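Local coordinates for protein trans-2-enoyl-CoA reductase [NADH] (Treponema denticola ATCC 35405, PDB 4GGO) that catalyses the NADH-dependent reduction of the carbon-carbon double bond of crotonyl-CoA to give butyryl-CoA, a step of fatty acid synthesis, at residues V165-G175 with E187-A198. Numbering follows the deposited sequence.
Sequences VLKPFGKTFTG and EISAEPANDEEA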
loop_
_atom_site.group_PDB
_atom_site.type_symbol
_atom_site.label_atom_id
_atom_site.label_comp_id
_atom_site.label_asym_id
_atom_site.label_seq_id
_atom_site.Cartn_x
_atom_site.Cartn_y
_atom_site.Cartn_z
ATOM N N VAL A 165 17.035 -4.421 -0.039
ATOM C CA VAL A 165 17.524 -3.849 1.208
ATOM C C VAL A 165 17.092 -2.389 1.321
ATOM O O VAL A 165 16.777 -1.746 0.318
ATOM C CB VAL A 165 19.061 -3.930 1.317
ATOM C CG1 VAL A 165 19.535 -5.367 1.140
ATOM C CG2 VAL A 165 19.719 -3.015 0.294
ATOM N N LEU A 166 17.070 -1.873 2.545
ATOM C CA LEU A 166 16.713 -0.482 2.788
ATOM C C LEU A 166 17.910 0.245 3.382
ATOM O O LEU A 166 17.993 0.429 4.596
ATOM C CB LEU A 166 15.530 -0.396 3.751
ATOM C CG LEU A 166 14.320 -1.281 3.444
ATOM C CD1 LEU A 166 13.233 -1.075 4.486
ATOM C CD2 LEU A 166 13.787 -1.006 2.047
ATOM N N LYS A 167 18.842 0.653 2.525
ATOM C CA LYS A 167 20.115 1.196 2.989
ATOM C C LYS A 167 20.602 2.368 2.131
ATOM O O LYS A 167 20.223 2.487 0.966
ATOM C CB LYS A 167 21.168 0.079 3.048
ATOM C CG LYS A 167 20.881 -0.973 4.119
ATOM C CD LYS A 167 22.028 -1.946 4.330
ATOM C CE LYS A 167 22.226 -2.862 3.144
ATOM N NZ LYS A 167 23.055 -4.039 3.535
ATOM N N PRO A 168 21.440 3.246 2.710
ATOM C CA PRO A 168 21.975 4.387 1.960
ATOM C C PRO A 168 23.185 3.998 1.116
ATOM O O PRO A 168 23.575 2.831 1.098
ATOM C CB PRO A 168 22.415 5.339 3.068
ATOM C CG PRO A 168 22.841 4.428 4.163
ATOM C CD PRO A 168 21.880 3.267 4.117
ATOM N N PHE A 169 23.764 4.973 0.423
ATOM C CA PHE A 169 25.009 4.763 -0.307
ATOM C C PHE A 169 26.105 5.660 0.257
ATOM O O PHE A 169 25.838 6.780 0.691
ATOM C CB PHE A 169 24.829 5.044 -1.802
ATOM C CG PHE A 169 23.974 4.035 -2.517
ATOM C CD1 PHE A 169 24.379 2.717 -2.632
ATOM C CD2 PHE A 169 22.773 4.412 -3.091
ATOM C CE1 PHE A 169 23.594 1.792 -3.294
ATOM C CE2 PHE A 169 21.984 3.492 -3.755
ATOM C CZ PHE A 169 22.395 2.182 -3.857
ATOM N N GLY A 170 27.337 5.162 0.250
ATOM C CA GLY A 170 28.474 5.941 0.706
ATOM C C GLY A 170 28.688 5.898 2.207
ATOM O O GLY A 170 29.591 5.220 2.696
ATOM N N LYS A 171 27.854 6.627 2.942
ATOM C CA LYS A 171 27.985 6.704 4.394
ATOM C C LYS A 171 26.829 6.021 5.113
ATOM O O LYS A 171 25.743 5.857 4.555
ATOM C CB LYS A 171 28.079 8.160 4.850
ATOM C CG LYS A 171 29.362 8.865 4.450
ATOM C CD LYS A 171 29.455 10.236 5.105
ATOM C CE LYS A 171 30.745 10.944 4.730
ATOM N NZ LYS A 171 31.945 10.163 5.133
ATOM N N THR A 172 27.073 5.628 6.359
ATOM C CA THR A 172 26.035 5.042 7.194
ATOM C C THR A 172 24.984 6.087 7.561
ATOM O O THR A 172 25.315 7.204 7.961
ATOM C CB THR A 172 26.625 4.413 8.477
ATOM O OG1 THR A 172 25.571 4.126 9.405
ATOM C CG2 THR A 172 27.621 5.359 9.131
ATOM N N PHE A 173 23.716 5.727 7.406
ATOM C CA PHE A 173 22.627 6.623 7.770
ATOM C C PHE A 173 22.177 6.347 9.197
ATOM O O PHE A 173 21.716 5.251 9.513
ATOM C CB PHE A 173 21.452 6.479 6.801
ATOM C CG PHE A 173 20.233 7.258 7.206
ATOM C CD1 PHE A 173 20.277 8.638 7.302
ATOM C CD2 PHE A 173 19.041 6.609 7.480
ATOM C CE1 PHE A 173 19.157 9.358 7.673
ATOM C CE2 PHE A 173 17.917 7.323 7.850
ATOM C CZ PHE A 173 17.974 8.699 7.947
ATOM N N THR A 174 22.317 7.350 10.055
ATOM C CA THR A 174 21.991 7.204 11.465
ATOM C C THR A 174 20.999 8.274 11.898
ATOM O O THR A 174 21.154 9.450 11.565
ATOM C CB THR A 174 23.259 7.298 12.340
ATOM O OG1 THR A 174 24.174 6.260 11.965
ATOM C CG2 THR A 174 22.913 7.153 13.814
ATOM N N GLY A 175 19.975 7.859 12.635
ATOM C CA GLY A 175 18.987 8.788 13.147
ATOM C C GLY A 175 18.245 8.239 14.347
ATOM O O GLY A 175 18.345 7.054 14.664
ATOM N N GLU A 187 18.758 5.151 19.033
ATOM C CA GLU A 187 19.559 5.594 17.905
ATOM C C GLU A 187 19.977 4.380 17.090
ATOM O O GLU A 187 20.759 3.549 17.553
ATOM C CB GLU A 187 20.786 6.367 18.381
ATOM C CG GLU A 187 21.736 6.755 17.261
ATOM C CD GLU A 187 22.409 8.089 17.504
ATOM O OE1 GLU A 187 21.819 8.934 18.211
ATOM O OE2 GLU A 187 23.528 8.296 16.989
ATOM N N ILE A 188 19.440 4.271 15.880
ATOM C CA ILE A 188 19.741 3.134 15.020
ATOM C C ILE A 188 20.384 3.590 13.719
ATOM O O ILE A 188 20.329 4.767 13.367
ATOM C CB ILE A 188 18.483 2.311 14.705
ATOM C CG1 ILE A 188 17.530 3.102 13.808
ATOM C CG2 ILE A 188 17.789 1.897 15.990
ATOM C CD1 ILE A 188 16.350 2.290 13.319
ATOM N N SER A 189 20.993 2.649 13.007
ATOM C CA SER A 189 21.741 2.975 11.803
ATOM C C SER A 189 21.477 1.997 10.665
ATOM O O SER A 189 21.089 0.851 10.890
ATOM C CB SER A 189 23.240 3.005 12.109
ATOM O OG SER A 189 23.533 3.926 13.146
ATOM N N ALA A 190 21.693 2.467 9.442
ATOM C CA ALA A 190 21.663 1.611 8.266
ATOM C C ALA A 190 22.986 1.756 7.524
ATOM O O ALA A 190 23.345 2.848 7.084
ATOM C CB ALA A 190 20.496 1.980 7.362
ATOM N N GLU A 191 23.716 0.651 7.403
ATOM C CA GLU A 191 25.020 0.655 6.749
ATOM C C GLU A 191 24.863 0.871 5.247
ATOM O O GLU A 191 23.831 0.529 4.678
ATOM C CB GLU A 191 25.747 -0.666 7.021
ATOM C CG GLU A 191 25.888 -1.017 8.499
ATOM C CD GLU A 191 27.028 -0.281 9.184
ATOM O OE1 GLU A 191 27.883 -0.956 9.797
ATOM O OE2 GLU A 191 27.068 0.965 9.120
ATOM N N PRO A 192 25.886 1.449 4.598
ATOM C CA PRO A 192 25.821 1.654 3.145
ATOM C C PRO A 192 25.796 0.330 2.381
ATOM O O PRO A 192 26.431 -0.637 2.800
ATOM C CB PRO A 192 27.107 2.431 2.840
ATOM C CG PRO A 192 28.020 2.124 3.980
ATOM C CD PRO A 192 27.131 1.985 5.175
ATOM N N ALA A 193 25.064 0.294 1.273
ATOM C CA ALA A 193 24.879 -0.938 0.514
ATOM C C ALA A 193 25.892 -1.086 -0.617
ATOM O O ALA A 193 26.483 -0.106 -1.072
ATOM C CB ALA A 193 23.462 -1.012 -0.034
ATOM N N ASN A 194 26.084 -2.325 -1.065
ATOM C CA ASN A 194 26.963 -2.613 -2.194
ATOM C C ASN A 194 26.205 -2.687 -3.520
ATOM O O ASN A 194 24.980 -2.561 -3.551
ATOM C CB ASN A 194 27.756 -3.903 -1.948
ATOM C CG ASN A 194 26.864 -5.089 -1.618
ATOM O OD1 ASN A 194 25.814 -5.285 -2.231
ATOM N ND2 ASN A 194 27.276 -5.882 -0.636
ATOM N N ASP A 195 26.940 -2.901 -4.608
ATOM C CA ASP A 195 26.357 -2.921 -5.947
ATOM C C ASP A 195 25.340 -4.047 -6.140
ATOM O O ASP A 195 24.393 -3.905 -6.911
ATOM C CB ASP A 195 27.458 -3.006 -7.010
ATOM C CG ASP A 195 28.132 -1.670 -7.263
ATOM O OD1 ASP A 195 27.941 -0.738 -6.456
ATOM O OD2 ASP A 195 28.861 -1.556 -8.270
ATOM N N GLU A 196 25.537 -5.161 -5.440
ATOM C CA GLU A 196 24.603 -6.281 -5.516
ATOM C C GLU A 196 23.265 -5.953 -4.860
ATOM O O GLU A 196 22.208 -6.135 -5.464
ATOM C CB GLU A 196 25.202 -7.541 -4.886
ATOM C CG GLU A 196 25.989 -8.403 -5.860
ATOM C CD GLU A 196 26.194 -9.819 -5.355
ATOM O OE1 GLU A 196 26.108 -10.034 -4.127
ATOM O OE2 GLU A 196 26.432 -10.718 -6.189
ATOM N N GLU A 197 23.322 -5.470 -3.623
ATOM C CA GLU A 197 22.126 -5.072 -2.889
ATOM C C GLU A 197 21.362 -3.979 -3.627
ATOM O O GLU A 197 20.132 -3.950 -3.610
ATOM C CB GLU A 197 22.501 -4.597 -1.484
ATOM C CG GLU A 197 23.020 -5.700 -0.578
ATOM C CD GLU A 197 23.549 -5.168 0.737
ATOM O OE1 GLU A 197 24.363 -4.221 0.714
ATOM O OE2 GLU A 197 23.149 -5.693 1.797
ATOM N N ALA A 198 22.100 -3.086 -4.279
ATOM C CA ALA A 198 21.496 -2.000 -5.045
ATOM C C ALA A 198 20.734 -2.536 -6.253
ATOM O O ALA A 198 19.588 -2.154 -6.495
ATOM C CB ALA A 198 22.559 -1.010 -5.486
HETATM O O HOH W 1 27.854 2.328 -0.752
#
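A surface beta hairpin of the catalytic region joins Phe-173 to Ala-190 as an antiparallel hydrogen-bonded pair, Phe-173 N to Ala-190 O at 2.9 Å, and illustrates how a two-stranded ladder can be prolonged by loop contacts up to a helix start. Next along it, the non-hydrogen-bonded pair Thr-174 and Ser-189 adds a side-chain hydrogen bond: both hydroxyls stand beside their own backbone N (chi1 -60° and -57°), and OG1 of Thr-174 meets OG of Ser-189 at 2.7 Å. Beyond the strands, Ala-193 N donates to Pro-168 O over 2.9 Å, almost in line with the carbonyl, while a water takes the N-H of Gly-170 and donates to Ala-193 O. The Phe-169 ring meets Ala-198 edge-on, CZ lying 3.6 Å from its CB, and helix 248-266 also touches this ring through Thr-248 and Lys-251. Lys-167 runs its aliphatic chain past Glu-191 O, a buried carbonyl without a polar partner, then bends at chi3 to bring NZ to Glu-197 OE2 in a salt bridge whose modelled 2.4 Å is doubtfully short. That carboxylate also closes a capping box: Glu-197 OE1 accepts from Asn-194 N through its anti lone pair, and Asn-194 OD1 receives Glu-197 N at 2.9 Å in a nearly straight bond (175°).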